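Local coordinates for capsid Protein (Unidentified, PDB 4DMI) that probably builds part of a phage capsid shell, assembling into a pentamer that holds sodium ions where neighbouring subunits meet, at residues S98-V103 with R151-E156; S92-A97 with A116-V121; I67-E72 with V157-I162. All coordinates share one frame; numbering follows the deposited sequence.

Interaction 1 (S98-V103 with R151-E156). With NA (sodium ion), chain H.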
ATOM      1  N   SER B  98     -13.532  29.929   2.291  1.00 10.94           N
ATOM      2  CA  SER B  98     -13.580  30.403   0.912  1.00 10.60           C
ATOM      3  C   SER B  98     -14.922  30.085   0.270  1.00 12.98           C
ATOM      4  O   SER B  98     -15.597  29.144   0.678  1.00 14.73           O
ATOM      5  CB  SER B  98     -12.478  29.729   0.089  1.00  9.91           C
ATOM      6  OG  SER B  98     -12.445  30.238  -1.233  1.00 12.14           O
ATOM      7  N   GLY B  99     -15.292  30.870  -0.737  1.00 12.26           N
ATOM      8  CA  GLY B  99     -16.438  30.548  -1.567  1.00 14.19           C
ATOM      9  C   GLY B  99     -16.063  29.788  -2.832  1.00 14.94           C
ATOM     10  O   GLY B  99     -16.940  29.441  -3.623  1.00 17.23           O
ATOM     11  N   ALA B 100     -14.772  29.524  -3.019  1.00 11.63           N
ATOM     12  CA  ALA B 100     -14.274  28.884  -4.241  1.00  9.84           C
ATOM     13  C   ALA B 100     -14.181  27.372  -4.063  1.00  9.07           C
ATOM     14  O   ALA B 100     -13.327  26.873  -3.328  1.00  9.35           O
ATOM     15  CB  ALA B 100     -12.918  29.476  -4.656  1.00 10.16           C
ATOM     16  N   ILE B 101     -15.078  26.656  -4.736  1.00 10.18           N
ATOM     17  CA  ILE B 101     -15.258  25.220  -4.549  1.00  9.20           C
ATOM     18  C   ILE B 101     -14.682  24.434  -5.714  1.00 10.00           C
ATOM     19  O   ILE B 101     -14.974  24.738  -6.868  1.00 11.02           O
ATOM     20  CB  ILE B 101     -16.755  24.896  -4.446  1.00 12.79           C
ATOM     21  CG1 ILE B 101     -17.360  25.620  -3.242  1.00 13.73           C
ATOM     22  CG2 ILE B 101     -16.988  23.385  -4.384  1.00 13.82           C
ATOM     23  CD1 ILE B 101     -18.880  25.480  -3.132  1.00 18.13           C
ATOM     24  N   ALA B 102     -13.864  23.429  -5.406  1.00  7.78           N
ATOM     25  CA  ALA B 102     -13.333  22.491  -6.390  1.00  9.10           C
ATOM     26  C   ALA B 102     -13.417  21.101  -5.788  1.00  8.63           C
ATOM     27  O   ALA B 102     -12.716  20.795  -4.814  1.00  9.67           O
ATOM     28  CB  ALA B 102     -11.902  22.833  -6.729  1.00  9.75           C
ATOM     29  N   VAL B 103     -14.298  20.268  -6.331  1.00  8.26           N
ATOM     30  CA  VAL B 103     -14.593  18.981  -5.711  1.00  8.38           C
ATOM     31  C   VAL B 103     -14.734  17.851  -6.709  1.00  7.43           C
ATOM     32  O   VAL B 103     -14.985  18.074  -7.906  1.00  8.74           O
ATOM     33  CB  VAL B 103     -15.899  19.026  -4.868  1.00  8.40           C
ATOM     34  CG1 VAL B 103     -15.763  19.985  -3.684  1.00 10.81           C
ATOM     35  CG2 VAL B 103     -17.102  19.397  -5.733  1.00  7.48           C
ATOM     36  N   ARG B 151     -16.342  19.296 -10.206  1.00  8.97           N
ATOM     37  CA  ARG B 151     -17.018  20.582 -10.229  1.00  8.54           C
ATOM     38  C   ARG B 151     -16.154  21.681  -9.625  1.00 11.01           C
ATOM     39  O   ARG B 151     -15.634  21.539  -8.513  1.00 10.21           O
ATOM     40  CB  ARG B 151     -18.352  20.491  -9.482  1.00 11.67           C
ATOM     41  CG  ARG B 151     -19.127  21.798  -9.446  1.00 12.76           C
ATOM     42  CD  ARG B 151     -20.530  21.591  -8.898  1.00 13.26           C
ATOM     43  NE  ARG B 151     -20.522  21.137  -7.508  1.00 13.85           N
ATOM     44  CZ  ARG B 151     -20.568  21.949  -6.457  1.00 14.64           C
ATOM     45  NH1 ARG B 151     -20.618  23.265  -6.626  1.00 16.12           N
ATOM     46  NH2 ARG B 151     -20.568  21.444  -5.235  1.00 17.03           N
ATOM     47  N   SER B 152     -15.991  22.764 -10.378  1.00 10.81           N
ATOM     48  CA  SER B 152     -15.389  24.001  -9.898  1.00  9.47           C
ATOM     49  C   SER B 152     -16.399  25.118 -10.089  1.00 10.56           C
ATOM     50  O   SER B 152     -16.974  25.253 -11.178  1.00 11.95           O
ATOM     51  CB  SER B 152     -14.132  24.334 -10.696  1.00 10.95           C
ATOM     52  OG  SER B 152     -13.859  25.729 -10.619  1.00 11.48           O
ATOM     53  N   ASN B 153     -16.638  25.917  -9.053  1.00 12.41           N
ATOM     54  CA  ASN B 153     -17.667  26.960  -9.147  1.00 11.52           C
ATOM     55  C   ASN B 153     -17.101  28.339  -9.445  1.00 14.15           C
ATOM     56  O   ASN B 153     -17.821  29.337  -9.384  1.00 17.61           O
ATOM     57  CB  ASN B 153     -18.503  27.022  -7.864  1.00 12.43           C
ATOM     58  CG  ASN B 153     -17.762  27.690  -6.715  1.00 14.11           C
ATOM     59  OD1 ASN B 153     -16.538  27.827  -6.741  1.00 13.39           O
ATOM     60  ND2 ASN B 153     -18.508  28.116  -5.702  1.00 15.97           N
ATOM     61  N   ASN B 154     -15.816  28.389  -9.771  1.00 12.64           N
ATOM     62  CA  ASN B 154     -15.079  29.653  -9.831  1.00 16.23           C
ATOM     63  C   ASN B 154     -13.865  29.535 -10.744  1.00 14.42           C
ATOM     64  O   ASN B 154     -13.176  28.509 -10.735  1.00 15.48           O
ATOM     65  CB  ASN B 154     -14.623  30.028  -8.413  1.00 19.56           C
ATOM     66  CG  ASN B 154     -14.084  31.445  -8.318  1.00 24.96           C
ATOM     67  OD1 ASN B 154     -12.991  31.744  -8.798  1.00 27.00           O
ATOM     68  ND2 ASN B 154     -14.842  32.321  -7.670  1.00 31.51           N
ATOM     69  N   ALA B 155     -13.583  30.586 -11.514  1.00 18.48           N
ATOM     70  CA  ALA B 155     -12.454  30.566 -12.442  1.00 16.90           C
ATOM     71  C   ALA B 155     -11.101  30.415 -11.749  1.00 18.62           C
ATOM     72  O   ALA B 155     -10.110  30.073 -12.392  1.00 18.24           O
ATOM     73  CB  ALA B 155     -12.459  31.820 -13.309  1.00 18.43           C
ATOM     74  N   GLU B 156     -11.058  30.660 -10.442  1.00 14.66           N
ATOM     75  CA  GLU B 156      -9.798  30.608  -9.696  1.00 14.12           C
ATOM     76  C   GLU B 156      -9.390  29.229  -9.196  1.00 11.73           C
ATOM     77  O   GLU B 156      -8.267  29.061  -8.745  1.00 11.88           O
ATOM     78  CB  GLU B 156      -9.823  31.577  -8.508  1.00 16.33           C
ATOM     79  CG  GLU B 156      -9.908  33.055  -8.903  1.00 19.21           C
ATOM     80  CD  GLU B 156      -9.838  33.980  -7.705  1.00 29.43           C
ATOM     81  OE1 GLU B 156      -9.804  33.472  -6.564  1.00 32.10           O
ATOM     82  OE2 GLU B 156      -9.821  35.213  -7.903  1.00 33.53           O
TER
HETATM   83 NA    NA H 201      -8.486  30.510 -13.954  1.00 30.00          NA
HETATM   84  O   HOH W   1      -8.270  32.548 -13.055  1.00 29.19           O
HETATM   85  O   HOH W   2      -9.717  31.882 -15.384  1.00 34.35           O

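Interaction 2 (S92-A97 with A116-V121)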
ATOM      1  N   SER B  92      -7.453  22.406  -6.275  1.00  6.09           N
ATOM      2  CA  SER B  92      -6.843  23.629  -5.757  1.00  6.35           C
ATOM      3  C   SER B  92      -7.254  23.892  -4.316  1.00  6.26           C
ATOM      4  O   SER B  92      -8.417  24.202  -4.069  1.00  8.18           O
ATOM      5  CB  SER B  92      -7.335  24.834  -6.568  1.00  7.89           C
ATOM      6  OG  SER B  92      -7.048  24.718  -7.955  1.00  8.96           O
ATOM      7  N   SER B  93      -6.324  23.835  -3.364  1.00  6.02           N
ATOM      8  CA  SER B  93      -6.732  24.137  -1.991  1.00  6.03           C
ATOM      9  C   SER B  93      -7.177  25.574  -1.826  1.00  6.58           C
ATOM     10  O   SER B  93      -6.673  26.493  -2.480  1.00  8.94           O
ATOM     11  CB  SER B  93      -5.637  23.819  -0.961  1.00  6.54           C
ATOM     12  OG  SER B  93      -4.649  24.848  -0.911  1.00  6.65           O
ATOM     13  N   ARG B  94      -8.161  25.768  -0.935  0.50  6.72           N
ATOM     14  CA  ARG B  94      -8.562  27.100  -0.515  0.50  7.29           C
ATOM     15  C   ARG B  94      -8.802  27.090   0.990  0.50  7.42           C
ATOM     16  O   ARG B  94      -8.912  26.022   1.609  0.50  8.15           O
ATOM     17  CB  ARG B  94      -9.830  27.567  -1.246  0.50  7.78           C
ATOM     18  CG  ARG B  94      -9.693  27.708  -2.760  0.50  9.18           C
ATOM     19  CD  ARG B  94      -8.783  28.876  -3.152  0.50  8.89           C
ATOM     20  NE  ARG B  94      -9.349  30.158  -2.739  0.50 12.01           N
ATOM     21  CZ  ARG B  94      -9.523  31.197  -3.546  0.50 13.57           C
ATOM     22  NH1 ARG B  94      -9.174  31.118  -4.823  0.50 17.13           N
ATOM     23  NH2 ARG B  94     -10.051  32.317  -3.076  0.50 13.68           N
ATOM     24  N   ASP B  95      -8.874  28.287   1.564  1.00  7.75           N
ATOM     25  CA  ASP B  95      -9.277  28.488   2.955  1.00  9.36           C
ATOM     26  C   ASP B  95     -10.631  27.835   3.214  1.00  9.03           C
ATOM     27  O   ASP B  95     -11.480  27.792   2.332  1.00  8.44           O
ATOM     28  CB  ASP B  95      -9.382  29.994   3.217  1.00 16.08           C
ATOM     29  CG  ASP B  95      -9.573  30.337   4.680  1.00 27.50           C
ATOM     30  OD1 ASP B  95     -10.431  29.730   5.355  1.00 32.59           O
ATOM     31  OD2 ASP B  95      -8.861  31.245   5.154  1.00 30.84           O
ATOM     32  N   GLU B  96     -10.838  27.336   4.427  1.00  9.92           N
ATOM     33  CA  GLU B  96     -12.109  26.693   4.760  1.00 10.36           C
ATOM     34  C   GLU B  96     -13.304  27.644   4.657  1.00  9.91           C
ATOM     35  O   GLU B  96     -14.435  27.197   4.450  1.00 12.18           O
ATOM     36  CB  GLU B  96     -12.049  26.018   6.133  1.00 12.04           C
ATOM     37  CG  GLU B  96     -11.756  26.953   7.285  1.00 13.96           C
ATOM     38  CD  GLU B  96     -12.996  27.655   7.815  1.00 13.08           C
ATOM     39  OE1 GLU B  96     -12.858  28.746   8.415  1.00 15.25           O
ATOM     40  OE2 GLU B  96     -14.119  27.124   7.633  1.00 12.99           O
ATOM     41  N   ALA B  97     -13.051  28.948   4.762  1.00 10.51           N
ATOM     42  CA  ALA B  97     -14.119  29.938   4.662  1.00 11.57           C
ATOM     43  C   ALA B  97     -14.279  30.482   3.240  1.00 15.56           C
ATOM     44  O   ALA B  97     -15.065  31.390   3.006  1.00 15.15           O
ATOM     45  CB  ALA B  97     -13.889  31.084   5.645  1.00 14.71           C
ATOM     46  N   ALA B 116     -13.969  14.321  -2.578  1.00  8.12           N
ATOM     47  CA  ALA B 116     -12.711  15.044  -2.403  1.00  5.44           C
ATOM     48  C   ALA B 116     -13.030  16.525  -2.292  1.00  5.41           C
ATOM     49  O   ALA B 116     -13.694  17.077  -3.168  1.00  6.62           O
ATOM     50  CB  ALA B 116     -11.764  14.777  -3.570  1.00  6.76           C
ATOM     51  N   ASN B 117     -12.589  17.151  -1.199  1.00  7.93           N
ATOM     52  CA  ASN B 117     -12.975  18.519  -0.843  1.00  5.69           C
ATOM     53  C   ASN B 117     -11.759  19.454  -0.779  1.00  5.93           C
ATOM     54  O   ASN B 117     -10.729  19.098  -0.187  1.00  7.94           O
ATOM     55  CB  ASN B 117     -13.700  18.477   0.514  1.00  5.89           C
ATOM     56  CG  ASN B 117     -14.477  19.744   0.820  1.00  9.57           C
ATOM     57  OD1 ASN B 117     -14.143  20.840   0.354  1.00 10.72           O
ATOM     58  ND2 ASN B 117     -15.520  19.598   1.631  1.00 12.83           N
ATOM     59  N   ASN B 118     -11.852  20.637  -1.392  1.00  6.57           N
ATOM     60  CA  ASN B 118     -10.700  21.542  -1.452  1.00  7.08           C
ATOM     61  C   ASN B 118     -10.617  22.599  -0.348  1.00  7.35           C
ATOM     62  O   ASN B 118      -9.563  23.213  -0.163  1.00  6.50           O
ATOM     63  CB  ASN B 118     -10.663  22.279  -2.789  1.00  6.48           C
ATOM     64  CG  ASN B 118     -11.738  23.344  -2.889  1.00  7.99           C
ATOM     65  OD1 ASN B 118     -12.924  23.081  -2.636  1.00  8.49           O
ATOM     66  ND2 ASN B 118     -11.327  24.562  -3.210  1.00  8.16           N
ATOM     67  N   ARG B 119     -11.726  22.850   0.352  1.00  7.69           N
ATOM     68  CA  ARG B 119     -11.794  24.007   1.251  1.00  7.70           C
ATOM     69  C   ARG B 119     -11.396  23.589   2.658  1.00  7.83           C
ATOM     70  O   ARG B 119     -12.234  23.387   3.540  1.00  8.54           O
ATOM     71  CB  ARG B 119     -13.191  24.650   1.217  1.00  7.29           C
ATOM     72  CG  ARG B 119     -13.488  25.359  -0.107  1.00  9.57           C
ATOM     73  CD  ARG B 119     -14.805  26.121  -0.059  1.00 12.82           C
ATOM     74  NE  ARG B 119     -15.949  25.224   0.079  1.00 13.14           N
ATOM     75  CZ  ARG B 119     -17.205  25.635   0.215  1.00 18.17           C
ATOM     76  NH1 ARG B 119     -17.480  26.938   0.247  1.00 21.94           N
ATOM     77  NH2 ARG B 119     -18.188  24.750   0.321  1.00 20.74           N
ATOM     78  N   ILE B 120     -10.091  23.487   2.862  1.00  7.37           N
ATOM     79  CA  ILE B 120      -9.544  22.795   4.022  1.00  7.42           C
ATOM     80  C   ILE B 120      -8.510  23.606   4.808  1.00  7.65           C
ATOM     81  O   ILE B 120      -8.261  23.298   5.973  1.00  8.95           O
ATOM     82  CB  ILE B 120      -8.948  21.430   3.568  1.00  7.10           C
ATOM     83  CG1 ILE B 120      -8.504  20.547   4.738  1.00  8.99           C
ATOM     84  CG2 ILE B 120      -7.771  21.643   2.610  1.00  9.03           C
ATOM     85  CD1 ILE B 120      -9.600  20.210   5.720  1.00  8.15           C
ATOM     86  N   VAL B 121      -7.900  24.637   4.221  1.00  6.90           N
ATOM     87  CA  VAL B 121      -6.802  25.266   4.962  1.00  7.27           C
ATOM     88  C   VAL B 121      -7.283  26.330   5.955  1.00  7.80           C
ATOM     89  O   VAL B 121      -8.322  26.958   5.765  1.00  8.77           O
ATOM     90  CB  VAL B 121      -5.627  25.768   4.068  1.00 12.79           C
ATOM     91  CG1 VAL B 121      -5.256  24.727   3.006  1.00 11.27           C
ATOM     92  CG2 VAL B 121      -5.941  27.082   3.431  1.00 13.96           C
TER
HETATM   93  O   HOH W   3     -14.743  24.404   4.292  1.00 14.48           O

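Interaction 3 (I67-E72 with V157-I162). With NA (sodium ion), chain H.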
ATOM      1  N   ILE B  67      -9.796   8.941 -19.078  1.00  7.73           N
ATOM      2  CA  ILE B  67     -10.752  10.032 -19.003  1.00  7.84           C
ATOM      3  C   ILE B  67     -10.013  11.178 -18.341  1.00  9.74           C
ATOM      4  O   ILE B  67      -9.928  11.246 -17.109  1.00  9.16           O
ATOM      5  CB  ILE B  67     -11.961   9.643 -18.138  1.00  7.76           C
ATOM      6  CG1 ILE B  67     -12.617   8.357 -18.660  1.00  8.41           C
ATOM      7  CG2 ILE B  67     -12.990  10.763 -18.154  1.00 10.92           C
ATOM      8  CD1 ILE B  67     -13.582   7.733 -17.665  1.00  9.22           C
ATOM      9  N   ASP B  68      -9.448  12.064 -19.156  1.00 10.36           N
ATOM     10  CA  ASP B  68      -8.690  13.197 -18.644  1.00  9.73           C
ATOM     11  C   ASP B  68      -9.608  14.383 -18.375  1.00 11.01           C
ATOM     12  O   ASP B  68     -10.531  14.657 -19.149  1.00 13.93           O
ATOM     13  CB  ASP B  68      -7.581  13.589 -19.625  1.00  9.82           C
ATOM     14  CG  ASP B  68      -8.106  13.926 -21.016  1.00 12.06           C
ATOM     15  OD1 ASP B  68      -8.864  13.130 -21.604  1.00 15.25           O
ATOM     16  OD2 ASP B  68      -7.752  15.007 -21.540  1.00 16.69           O
ATOM     17  N   PHE B  69      -9.377  15.083 -17.274  1.00  9.43           N
ATOM     18  CA  PHE B  69     -10.190  16.256 -16.956  1.00  8.17           C
ATOM     19  C   PHE B  69      -9.352  17.390 -16.355  1.00  7.71           C
ATOM     20  O   PHE B  69      -8.346  17.158 -15.679  1.00  9.57           O
ATOM     21  CB  PHE B  69     -11.406  15.907 -16.067  1.00  8.28           C
ATOM     22  CG  PHE B  69     -11.059  15.118 -14.831  1.00  6.95           C
ATOM     23  CD1 PHE B  69     -10.987  13.728 -14.877  1.00  7.83           C
ATOM     24  CD2 PHE B  69     -10.777  15.764 -13.637  1.00  7.78           C
ATOM     25  CE1 PHE B  69     -10.648  12.991 -13.748  1.00  8.78           C
ATOM     26  CE2 PHE B  69     -10.449  15.039 -12.489  1.00  8.69           C
ATOM     27  CZ  PHE B  69     -10.373  13.653 -12.546  1.00  8.91           C
ATOM     28  N   ASP B  70      -9.786  18.617 -16.649  1.00  8.86           N
ATOM     29  CA  ASP B  70      -9.152  19.842 -16.191  1.00  9.11           C
ATOM     30  C   ASP B  70     -10.297  20.849 -16.131  1.00 10.76           C
ATOM     31  O   ASP B  70     -10.650  21.480 -17.131  1.00 13.48           O
ATOM     32  CB  ASP B  70      -8.061  20.269 -17.180  1.00  9.45           C
ATOM     33  CG  ASP B  70      -7.243  21.460 -16.692  1.00 15.91           C
ATOM     34  OD1 ASP B  70      -7.600  22.061 -15.661  1.00 14.95           O
ATOM     35  OD2 ASP B  70      -6.250  21.805 -17.370  1.00 20.30           O
ATOM     36  N   VAL B  71     -10.900  20.955 -14.952  1.00  9.47           N
ATOM     37  CA  VAL B  71     -12.201  21.587 -14.801  1.00 10.39           C
ATOM     38  C   VAL B  71     -12.131  22.917 -14.069  1.00  9.45           C
ATOM     39  O   VAL B  71     -11.604  22.993 -12.958  1.00 10.00           O
ATOM     40  CB  VAL B  71     -13.153  20.633 -14.046  1.00 10.44           C
ATOM     41  CG1 VAL B  71     -14.558  21.233 -13.907  1.00 12.42           C
ATOM     42  CG2 VAL B  71     -13.186  19.269 -14.737  1.00 11.67           C
ATOM     43  N   GLU B  72     -12.670  23.961 -14.695  1.00 13.35           N
ATOM     44  CA  GLU B  72     -12.623  25.321 -14.158  1.00 12.66           C
ATOM     45  C   GLU B  72     -13.960  25.995 -14.441  1.00 13.29           C
ATOM     46  O   GLU B  72     -14.386  26.077 -15.599  1.00 14.51           O
ATOM     47  CB  GLU B  72     -11.493  26.111 -14.834  1.00 18.22           C
ATOM     48  CG  GLU B  72     -11.270  27.519 -14.286  1.00 24.11           C
ATOM     49  CD  GLU B  72     -10.532  28.425 -15.270  1.00 36.02           C
ATOM     50  OE1 GLU B  72     -10.969  28.511 -16.438  1.00 42.00           O
ATOM     51  OE2 GLU B  72      -9.515  29.044 -14.879  1.00 33.55           O
ATOM     52  N   VAL B 157     -10.290  28.251  -9.243  1.00  9.49           N
ATOM     53  CA  VAL B 157      -9.958  26.926  -8.722  1.00 10.02           C
ATOM     54  C   VAL B 157     -10.213  25.828  -9.745  1.00 10.35           C
ATOM     55  O   VAL B 157     -11.123  25.940 -10.567  1.00 11.57           O
ATOM     56  CB  VAL B 157     -10.719  26.604  -7.411  1.00 11.48           C
ATOM     57  CG1 VAL B 157     -10.244  27.499  -6.296  1.00 13.05           C
ATOM     58  CG2 VAL B 157     -12.242  26.720  -7.590  1.00 11.68           C
ATOM     59  N   ARG B 158      -9.411  24.766  -9.693  1.00  8.49           N
ATOM     60  CA  ARG B 158      -9.527  23.687 -10.667  1.00  8.29           C
ATOM     61  C   ARG B 158      -9.613  22.293 -10.052  1.00  7.12           C
ATOM     62  O   ARG B 158      -9.193  22.062  -8.907  1.00  7.76           O
ATOM     63  CB  ARG B 158      -8.367  23.735 -11.681  1.00  8.77           C
ATOM     64  CG  ARG B 158      -8.408  24.953 -12.585  1.00 11.92           C
ATOM     65  CD  ARG B 158      -7.424  24.854 -13.734  1.00 14.02           C
ATOM     66  NE  ARG B 158      -7.521  26.048 -14.575  1.00 14.72           N
ATOM     67  CZ  ARG B 158      -7.792  26.040 -15.877  1.00 14.54           C
ATOM     68  NH1 ARG B 158      -7.960  24.895 -16.525  1.00 16.64           N
ATOM     69  NH2 ARG B 158      -7.869  27.185 -16.537  1.00 17.79           N
ATOM     70  N   VAL B 159     -10.180  21.370 -10.817  1.00  7.35           N
ATOM     71  CA  VAL B 159     -10.149  19.950 -10.497  1.00  6.63           C
ATOM     72  C   VAL B 159      -9.463  19.281 -11.672  1.00  7.20           C
ATOM     73  O   VAL B 159      -9.959  19.357 -12.803  1.00  9.69           O
ATOM     74  CB  VAL B 159     -11.566  19.361 -10.328  1.00  8.41           C
ATOM     75  CG1 VAL B 159     -11.490  17.862 -10.005  1.00  7.25           C
ATOM     76  CG2 VAL B 159     -12.334  20.110  -9.241  1.00 12.44           C
ATOM     77  N   GLN B 160      -8.321  18.651 -11.427  1.00  6.74           N
ATOM     78  CA  GLN B 160      -7.516  18.051 -12.500  1.00  7.51           C
ATOM     79  C   GLN B 160      -7.219  16.598 -12.203  1.00  9.78           C
ATOM     80  O   GLN B 160      -6.972  16.227 -11.062  1.00 10.67           O
ATOM     81  CB  GLN B 160      -6.202  18.820 -12.683  1.00  7.69           C
ATOM     82  CG  GLN B 160      -6.413  20.264 -13.092  1.00 11.90           C
ATOM     83  CD  GLN B 160      -5.126  21.048 -13.207  1.00 13.52           C
ATOM     84  OE1 GLN B 160      -4.133  20.742 -12.540  1.00 11.72           O
ATOM     85  NE2 GLN B 160      -5.136  22.070 -14.048  1.00 15.06           N
ATOM     86  N   GLY B 161      -7.232  15.758 -13.227  1.00  6.05           N
ATOM     87  CA  GLY B 161      -6.871  14.378 -13.000  1.00  5.79           C
ATOM     88  C   GLY B 161      -7.200  13.458 -14.142  1.00  7.89           C
ATOM     89  O   GLY B 161      -7.456  13.907 -15.266  1.00  9.43           O
ATOM     90  N   ILE B 162      -7.173  12.162 -13.844  1.00  7.23           N
ATOM     91  CA  ILE B 162      -7.488  11.134 -14.822  1.00  6.13           C
ATOM     92  C   ILE B 162      -8.357  10.074 -14.174  1.00  8.23           C
ATOM     93  O   ILE B 162      -8.318   9.871 -12.956  1.00  6.75           O
ATOM     94  CB  ILE B 162      -6.203  10.493 -15.409  1.00  6.19           C
ATOM     95  CG1 ILE B 162      -5.294   9.961 -14.299  1.00  5.84           C
ATOM     96  CG2 ILE B 162      -5.421  11.503 -16.237  1.00 11.32           C
ATOM     97  CD1 ILE B 162      -4.012   9.305 -14.812  1.00  8.01           C
TER
HETATM   98 NA    NA H 201      -8.486  30.510 -13.954  1.00 30.00          NA
HETATM   99  O   HOH W   1      -8.270  32.548 -13.055  1.00 29.19           O
HETATM  100  O   HOH W   2      -9.717  31.882 -15.384  1.00 34.35           O

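Interaction 1 (S98-V103 with R151-E156)
Gly99 O meets the flat amide of Asn153 at its edge, whereas Ile101 N comes in to OD1 from above the plane. Asn153 ND2 gives a nearly straight bond to Gly99 O (2.9 Å), 1° from the amide plane; Ile101 N donates to Asn153 OD1 (2.7 Å) from 50° above the carbonyl plane. Ile101 CG1 and CD1 pack beside ND2. In the second flat group, the Arg151 guanidinium, NH2 lies 4.1 Å from Val103 CG2, with Ile101 CG2 also close, both approaching obliquely; its charge is met by Glu105. Asn153 CG stands between the backbone N and the carbonyl carbon (chi1 76°), on the side of the facing chain. Asparagine suits this position because its short amide carries a donor and an acceptor side by side. Asn153 N bonds to Ile101 O (3.0 Å). Further in, Val103 and Arg151 form a regular antiparallel hydrogen-bonded pair. Asn154 OD1 accepts from Glu156 N (2.8 Å) in an Asx turn. Within that turn Ala155 O coordinates the sodium ion at 2.3 Å. This is an antiparallel strand pair whose ladder is continued by a side-chain amide, leading through the turn into a sodium site at a subunit interface.

Interaction 2 (S92-A97 with A116-V121)
Arg94 O is shared by two successive backbone donors of the other strand: Val121 N bonds to it at 3.1 Å, and Ile120 N adds a weak, bent bond. This double hold marks a beta bulge, since Arg94 pairs with Arg119 but Asp95 with Val121, both in parallel sense. The tight part lies around this kink. Val121 CG2 presses on Arg94 O (3.6 Å) and on the Asp95 backbone, while CG1 reaches Ser93 OG (4.0 Å) in a van der Waals contact, that hydroxyl being hydrogen-bonded with Val132 N. Its two methyls let a branched valine touch both Arg94 O and Ser93 with a short side chain. Asn118 closes the inner end. Its CG sits between the backbone N and the carbonyl carbon (chi1 73°), and the ND2 beyond it meets Ser92 O at 3.1 Å, almost in line with that carbonyl. Arg94 N is taken by Asn118 O (3.0 Å). The amide is buried but well supplied, because OD1 accepts from Ala102 N and ND2 also bonds Ala100 O.

The outer end is looser and wetter. Glu96 N still bonds to Val121 O (2.9 Å), and here a water donates to both Glu96 O and Arg119 O, two acceptors that cannot bond to each other. Long charged side chains fit, as their ends turn away: the Glu96 carboxylate goes to Arg158 of a neighbouring subunit, and Arg119 NH1 to Ser98 O. Asp95 OD1 accepts from Ala97 N (2.8 Å), an Asx turn that bends the chain off the strand. In the sheet, strand 83-95 has strand 112-121 as a parallel neighbour near this end, and pairs antiparallel with strands 133-142 and 158-167.

Interaction 3 (I67-E72 with V157-I162)
Asp70 OD1 is gripped by two donors, Arg158 NH1 at 3.0 Å and Gln160 NE2 at 2.9 Å, which reach it from opposite faces of the carboxylate plane. All three residues belong to one antiparallel strand pair and share a face of the sheet, so the longer side chains of Arg158 and Gln160 can converge on the short aspartate across the way. Asp70 OD1 lies in plane at the edge of the Arg158 guanidinium, while Glu72 CB stands 3.8 Å above its centre. The Glu72 carboxylate, OE1 to Arg158 NH2 3.4 Å, attracts the arginine by charge, since OE1 lies well out of the guanidinium plane and no N-H points at it. Glu72 OE2 binds the sodium ion. Glu96 of a neighbouring subunit bonds to Arg158 NE and joins the same ion.

The other face is apolar. Val71 and Val159 form a hydrogen-bonded pair (Val71 N to Val159 O, 2.8 Å). Val159 CG1 lies 3.9 Å from Phe69 CE2, and Val159 O sits at the ring's edge. Glycine suits position 161 because the ring occupies the space where a side chain would project: Gly161 CA makes a CH-pi contact over the Phe69 face, 3.9 Å from the centroid.

All three contacts lie in one curled sheet near the end that meets neighbouring subunits. Interaction 2 is the most buried, and its chemistry is mainly backbone bonding around a bulge; interactions 1 and 3 are partly buried and combine regular antiparallel ladders with polar side chains. Interaction 3 has the most extensive ladder and the only salt-bridge network of the three. Interactions 1 and 3 supply the same sodium ion, through a backbone oxygen and a carboxylate respectively, and share its two waters. Probable hydrogen bonds tie them together: Ser98 O with Arg119 NH1 between interactions 1 and 2, Ser152 OG with Val157 O between 1 and 3, Ser92 OG with Arg158 N between 2 and 3.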